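Local coordinates for protein ABC transporter (PDB 4G68) that probably serves as the extracellular solute-binding component of an ABC transporter, capturing xylan-derived sugars for uptake by a thermophilic bacterium, at residues I39-N45 and V70-V76; I59-W63 and R337-L342. All coordinates share one frame. Residues are numbered along the deposited sequence.

Contact 1 of 2, residues I39-N45 and V70-V76; sequences ITLTFWN and VQIVESV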
loop_
_atom_site.group_PDB
_atom_site.type_symbol
_atom_site.label_atom_id
_atom_site.label_comp_id
_atom_site.label_asym_id
_atom_site.label_seq_id
_atom_site.Cartn_x
_atom_site.Cartn_y
_atom_site.Cartn_z
ATOM N N ILE C 39 33.310 -9.032 -2.610
ATOM C CA ILE C 39 32.216 -8.952 -1.621
ATOM C C ILE C 39 30.886 -9.225 -2.333
ATOM O O ILE C 39 30.710 -8.847 -3.511
ATOM C CB ILE C 39 32.276 -7.580 -0.892
ATOM C CG1 ILE C 39 33.372 -7.601 0.186
ATOM C CG2 ILE C 39 30.952 -7.132 -0.308
ATOM C CD1 ILE C 39 33.711 -8.959 0.767
ATOM N N THR C 40 29.986 -9.925 -1.643
ATOM C CA THR C 40 28.612 -10.094 -2.157
ATOM C C THR C 40 27.542 -9.733 -1.115
ATOM O O THR C 40 27.530 -10.235 0.004
ATOM C CB THR C 40 28.389 -11.495 -2.740
ATOM O OG1 THR C 40 29.225 -11.643 -3.893
ATOM C CG2 THR C 40 26.931 -11.683 -3.157
ATOM N N LEU C 41 26.657 -8.822 -1.499
ATOM C CA LEU C 41 25.542 -8.441 -0.649
ATOM C C LEU C 41 24.289 -9.205 -1.048
ATOM O O LEU C 41 24.060 -9.504 -2.248
ATOM C CB LEU C 41 25.295 -6.929 -0.770
ATOM C CG LEU C 41 26.454 -5.965 -0.467
ATOM C CD1 LEU C 41 26.131 -4.552 -0.971
ATOM C CD2 LEU C 41 26.788 -5.942 1.019
ATOM N N THR C 42 23.459 -9.506 -0.054
ATOM C CA THR C 42 22.143 -10.059 -0.321
ATOM C C THR C 42 21.071 -8.952 -0.231
ATOM O O THR C 42 21.157 -8.037 0.591
ATOM C CB THR C 42 21.826 -11.222 0.607
ATOM O OG1 THR C 42 22.084 -10.833 1.965
ATOM C CG2 THR C 42 22.738 -12.424 0.230
ATOM N N PHE C 43 20.069 -9.044 -1.105
ATOM C CA PHE C 43 19.010 -8.027 -1.134
ATOM C C PHE C 43 17.694 -8.761 -1.324
ATOM O O PHE C 43 17.567 -9.516 -2.292
ATOM C CB PHE C 43 19.266 -7.081 -2.308
ATOM C CG PHE C 43 18.124 -6.148 -2.624
ATOM C CD1 PHE C 43 17.498 -5.387 -1.614
ATOM C CD2 PHE C 43 17.680 -6.015 -3.959
ATOM C CE1 PHE C 43 16.458 -4.533 -1.921
ATOM C CE2 PHE C 43 16.636 -5.151 -4.260
ATOM C CZ PHE C 43 16.042 -4.402 -3.243
ATOM N N TRP C 44 16.759 -8.610 -0.375
ATOM C CA TRP C 44 15.433 -9.194 -0.548
ATOM C C TRP C 44 14.397 -8.139 -0.882
ATOM O O TRP C 44 14.424 -7.049 -0.314
ATOM C CB TRP C 44 14.959 -9.932 0.701
ATOM C CG TRP C 44 15.833 -11.118 1.135
ATOM C CD1 TRP C 44 16.958 -11.655 0.503
ATOM C CD2 TRP C 44 15.640 -11.948 2.338
ATOM N NE1 TRP C 44 17.477 -12.729 1.225
ATOM C CE2 TRP C 44 16.722 -12.965 2.322
ATOM C CE3 TRP C 44 14.717 -11.950 3.382
ATOM C CZ2 TRP C 44 16.864 -13.900 3.334
ATOM C CZ3 TRP C 44 14.870 -12.910 4.402
ATOM C CH2 TRP C 44 15.920 -13.863 4.372
ATOM N N ASN C 45 13.464 -8.479 -1.781
ATOM C CA ASN C 45 12.319 -7.599 -2.115
ATOM C C ASN C 45 11.100 -8.425 -2.555
ATOM O O ASN C 45 11.191 -9.669 -2.664
ATOM C CB ASN C 45 12.713 -6.533 -3.158
ATOM C CG ASN C 45 13.057 -7.140 -4.502
ATOM O OD1 ASN C 45 12.159 -7.452 -5.298
ATOM N ND2 ASN C 45 14.347 -7.340 -4.752
ATOM N N VAL C 70 31.850 -5.228 -5.388
ATOM C CA VAL C 70 30.667 -5.324 -4.548
ATOM C C VAL C 70 29.485 -5.811 -5.399
ATOM O O VAL C 70 28.788 -5.015 -6.038
ATOM C CB VAL C 70 30.351 -3.979 -3.872
ATOM C CG1 VAL C 70 29.269 -4.163 -2.820
ATOM C CG2 VAL C 70 31.611 -3.382 -3.258
ATOM N N GLN C 71 29.275 -7.119 -5.429
ATOM C CA GLN C 71 28.131 -7.672 -6.156
ATOM C C GLN C 71 26.892 -7.723 -5.257
ATOM O O GLN C 71 27.001 -7.799 -4.039
ATOM C CB GLN C 71 28.476 -9.062 -6.688
ATOM C CG GLN C 71 29.677 -9.037 -7.628
ATOM C CD GLN C 71 29.371 -8.335 -8.943
ATOM O OE1 GLN C 71 29.840 -7.219 -9.195
ATOM N NE2 GLN C 71 28.560 -8.971 -9.773
ATOM N N ILE C 72 25.717 -7.640 -5.880
ATOM C CA ILE C 72 24.445 -7.895 -5.198
ATOM C C ILE C 72 23.786 -9.126 -5.799
ATOM O O ILE C 72 23.816 -9.317 -7.028
ATOM C CB ILE C 72 23.486 -6.688 -5.371
ATOM C CG1 ILE C 72 24.129 -5.391 -4.838
ATOM C CG2 ILE C 72 22.103 -6.968 -4.765
ATOM C CD1 ILE C 72 23.414 -4.105 -5.233
ATOM N N VAL C 73 23.187 -9.943 -4.935
ATOM C CA VAL C 73 22.368 -11.076 -5.357
ATOM C C VAL C 73 21.033 -10.883 -4.656
ATOM O O VAL C 73 21.003 -10.536 -3.483
ATOM C CB VAL C 73 23.025 -12.437 -4.980
ATOM C CG1 VAL C 73 22.060 -13.599 -5.194
ATOM C CG2 VAL C 73 24.355 -12.637 -5.735
ATOM N N GLU C 74 19.936 -11.060 -5.387
ATOM C CA GLU C 74 18.613 -10.850 -4.805
ATOM C C GLU C 74 17.867 -12.148 -4.596
ATOM O O GLU C 74 18.141 -13.144 -5.258
ATOM C CB GLU C 74 17.788 -9.863 -5.669
ATOM C CG GLU C 74 17.493 -10.368 -7.080
ATOM C CD GLU C 74 16.398 -9.593 -7.806
ATOM O OE1 GLU C 74 15.544 -8.953 -7.148
ATOM O OE2 GLU C 74 16.386 -9.664 -9.061
ATOM N N SER C 75 16.922 -12.147 -3.668
ATOM C CA SER C 75 15.938 -13.207 -3.617
ATOM C C SER C 75 14.537 -12.551 -3.529
ATOM O O SER C 75 14.276 -11.700 -2.671
ATOM C CB SER C 75 16.256 -14.196 -2.477
ATOM O OG SER C 75 15.093 -14.937 -2.046
ATOM N N VAL C 76 13.662 -12.916 -4.469
ATOM C CA VAL C 76 12.343 -12.284 -4.571
ATOM C C VAL C 76 11.225 -13.207 -4.061
ATOM O O VAL C 76 11.192 -14.398 -4.378
ATOM C CB VAL C 76 12.099 -11.765 -6.002
ATOM C CG1 VAL C 76 12.486 -12.799 -7.041
ATOM C CG2 VAL C 76 10.679 -11.283 -6.188
#
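Strands 40-45 and 71-76 run parallel, Thr40 beside Gln71 through Asn45 beside Val76. Leu41 N donates to Gln71 O (2.8 Å) and Leu41 O accepts from Val73 N (2.9 Å); Phe43 repeats the pattern, and Asn45 N to Ser75 O, at 3.4 Å, is a weak bond. On the face carrying Leu41, Phe43 and Ile72, the shared mt rotamer of Leu41 and Ile72 sets both against Ala338 of helix 332-353; Leu41 CD1 meets Val70 CG1 at 3.7 Å, and Phe43 CB rests 3.8 Å from Ile72 CG2. Asn45 and Glu74, both p at chi1, bring their polar ends together, Asn45 ND2 donating to Glu74 OE1 at 3.1 Å. On the opposite face, Thr40 CG2 touches Val73 CG2 (3.8 Å), and Trp44 CD1 lies 4.0 Å from Ser75 CB while chi1 m lays the indole on Tyr82, Ile86 and Ala89 of helix 79-91. Joined by helix 52-66, the pair forms a beta-alpha-beta unit of the periplasmic-binding-protein fold.

Contact 2 of 2, residues I59-W63 and R337-L342; sequences IIDQW and RAAKYL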
loop_
_atom_site.group_PDB
_atom_site.type_symbol
_atom_site.label_atom_id
_atom_site.label_comp_id
_atom_site.label_asym_id
_atom_site.label_seq_id
_atom_site.Cartn_x
_atom_site.Cartn_y
_atom_site.Cartn_z
ATOM N N ILE C 59 18.208 -3.271 -12.915
ATOM C CA ILE C 59 18.812 -2.388 -11.946
ATOM C C ILE C 59 19.967 -3.073 -11.212
ATOM O O ILE C 59 21.061 -2.511 -11.157
ATOM C CB ILE C 59 17.800 -1.870 -10.898
ATOM C CG1 ILE C 59 16.758 -0.962 -11.546
ATOM C CG2 ILE C 59 18.547 -1.083 -9.833
ATOM C CD1 ILE C 59 15.537 -0.712 -10.686
ATOM N N ILE C 60 19.729 -4.258 -10.654
ATOM C CA ILE C 60 20.795 -5.068 -10.026
ATOM C C ILE C 60 21.948 -5.275 -11.015
ATOM O O ILE C 60 23.113 -5.050 -10.659
ATOM C CB ILE C 60 20.319 -6.481 -9.565
ATOM C CG1 ILE C 60 19.062 -6.492 -8.660
ATOM C CG2 ILE C 60 21.471 -7.288 -8.968
ATOM C CD1 ILE C 60 19.048 -5.641 -7.431
ATOM N N ASP C 61 21.625 -5.689 -12.242
ATOM C CA ASP C 61 22.675 -5.967 -13.247
ATOM C C ASP C 61 23.561 -4.726 -13.505
ATOM O O ASP C 61 24.811 -4.825 -13.541
ATOM C CB ASP C 61 22.089 -6.543 -14.550
ATOM C CG ASP C 61 21.437 -7.913 -14.356
ATOM O OD1 ASP C 61 21.507 -8.525 -13.250
ATOM O OD2 ASP C 61 20.822 -8.368 -15.330
ATOM N N GLN C 62 22.935 -3.553 -13.646
ATOM C CA GLN C 62 23.732 -2.360 -13.862
ATOM C C GLN C 62 24.634 -2.058 -12.652
ATOM O O GLN C 62 25.787 -1.633 -12.812
ATOM C CB GLN C 62 22.880 -1.149 -14.206
ATOM C CG GLN C 62 23.767 -0.017 -14.711
ATOM C CD GLN C 62 23.024 1.258 -15.046
ATOM O OE1 GLN C 62 22.052 1.257 -15.834
ATOM N NE2 GLN C 62 23.499 2.372 -14.460
ATOM N N TRP C 63 24.123 -2.299 -11.441
ATOM C CA TRP C 63 24.977 -2.156 -10.265
ATOM C C TRP C 63 26.130 -3.126 -10.299
ATOM O O TRP C 63 27.262 -2.763 -9.950
ATOM C CB TRP C 63 24.208 -2.289 -8.955
ATOM C CG TRP C 63 25.133 -2.401 -7.755
ATOM C CD1 TRP C 63 25.822 -3.537 -7.308
ATOM C CD2 TRP C 63 25.521 -1.324 -6.818
ATOM N NE1 TRP C 63 26.591 -3.244 -6.200
ATOM C CE2 TRP C 63 26.448 -1.937 -5.848
ATOM C CE3 TRP C 63 25.199 0.022 -6.684
ATOM C CZ2 TRP C 63 27.015 -1.209 -4.810
ATOM C CZ3 TRP C 63 25.763 0.747 -5.619
ATOM C CH2 TRP C 63 26.651 0.146 -4.709
ATOM N N ARG C 337 25.670 1.940 0.715
ATOM C CA ARG C 337 25.911 2.576 -0.575
ATOM C C ARG C 337 24.988 2.001 -1.627
ATOM O O ARG C 337 24.307 2.761 -2.379
ATOM C CB ARG C 337 27.367 2.494 -1.046
ATOM C CG ARG C 337 27.642 3.328 -2.300
ATOM C CD ARG C 337 29.143 3.480 -2.572
ATOM N NE ARG C 337 29.764 2.171 -2.763
ATOM C CZ ARG C 337 29.970 1.599 -3.947
ATOM N NH1 ARG C 337 29.613 2.239 -5.055
ATOM N NH2 ARG C 337 30.542 0.410 -4.004
ATOM N N ALA C 338 24.954 0.669 -1.662
ATOM C CA ALA C 338 24.009 -0.029 -2.490
ATOM C C ALA C 338 22.582 0.310 -2.209
ATOM O O ALA C 338 21.832 0.483 -3.146
ATOM C CB ALA C 338 24.210 -1.535 -2.362
ATOM N N ALA C 339 22.175 0.302 -0.930
ATOM C CA ALA C 339 20.783 0.610 -0.569
ATOM C C ALA C 339 20.424 1.992 -1.150
ATOM O O ALA C 339 19.393 2.114 -1.857
ATOM C CB ALA C 339 20.552 0.583 0.943
ATOM N N LYS C 340 21.275 3.000 -0.903
ATOM C CA LYS C 340 21.058 4.334 -1.512
ATOM C C LYS C 340 20.799 4.334 -3.014
ATOM O O LYS C 340 19.880 5.038 -3.507
ATOM C CB LYS C 340 22.240 5.226 -1.246
ATOM C CG LYS C 340 22.242 5.778 0.144
ATOM C CD LYS C 340 23.363 6.791 0.301
ATOM C CE LYS C 340 24.079 6.653 1.615
ATOM N NZ LYS C 340 25.067 7.757 1.804
ATOM N N TYR C 341 21.604 3.569 -3.734
ATOM C CA TYR C 341 21.433 3.390 -5.204
ATOM C C TYR C 341 20.140 2.607 -5.511
ATOM O O TYR C 341 19.334 3.019 -6.296
ATOM C CB TYR C 341 22.675 2.706 -5.835
ATOM C CG TYR C 341 22.458 2.122 -7.216
ATOM C CD1 TYR C 341 22.846 2.843 -8.355
ATOM C CD2 TYR C 341 21.903 0.832 -7.389
ATOM C CE1 TYR C 341 22.681 2.320 -9.637
ATOM C CE2 TYR C 341 21.707 0.313 -8.665
ATOM C CZ TYR C 341 22.108 1.056 -9.780
ATOM O OH TYR C 341 21.960 0.576 -11.077
ATOM N N LEU C 342 19.948 1.487 -4.865
ATOM C CA LEU C 342 18.756 0.681 -5.126
ATOM C C LEU C 342 17.454 1.452 -4.871
ATOM O O LEU C 342 16.500 1.332 -5.659
ATOM C CB LEU C 342 18.786 -0.512 -4.206
ATOM C CG LEU C 342 19.838 -1.554 -4.566
ATOM C CD1 LEU C 342 19.772 -2.632 -3.490
ATOM C CD2 LEU C 342 19.539 -2.097 -6.001
#
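Arg337 opens the contact by laying its guanidinium against Trp63, NH1 3.6 Å from CH2, while NH1 also hydrogen-bonds Asn67. Ala338 follows, its CA 3.5 Å from Trp63 CH2 and its CB over the six-membered ring in a CH-pi contact, 4.0 Å from the centroid. One turn after Arg337, Tyr341 extends toward helix 52-66 in a t rotamer. Trp63 CE3 lies over its ring, 3.5 Å from Tyr341 CD2, the planes inclined at 55°; Ile59 CG2 approaches Tyr341 CE2 at 3.6 Å. Leu342 finishes the row, its CD2 3.9 Å from Ile60 CD1. The segment axes come no closer than 11.3 Å and cross at 136°, a gap bridged by Trp63 and Tyr341. Helices 52-66 and 332-353 thus pack together over the sheet, Ala338 and Leu342 also touching strands 40-45 and 98-102. Aromatic and aliphatic packing holds the helices together, while Tyr341 OH, donating to Ile59 O at 3.2 Å, gains a partner without breaking that carbonyl's helical bond from Trp63 N.

From the N terminus the chain lays down strand 40-45, passes through helix 52-66 and returns as strand 71-76, where contact 1 closes a short loop of 24 intervening residues. Contact 2 starts inside that loop, at 59-63, but closes only at 337-342, after 273 residues, so the two contacts cross rather than nest. Their centres lie 10 Å apart. Trp63 joins them directly: its NE1 probably hydrogen-bonds Val70 O (2.8 Å), and its CD1 lies 3.2 Å from Ile72 CD1. Phe43 CD2 likewise meets Ile60 CD1 at 3.8 Å. Helices 52-66 and 332-353 therefore pack on the same face of the N-terminal strands, bringing a late helix back to the first beta-alpha-beta unit.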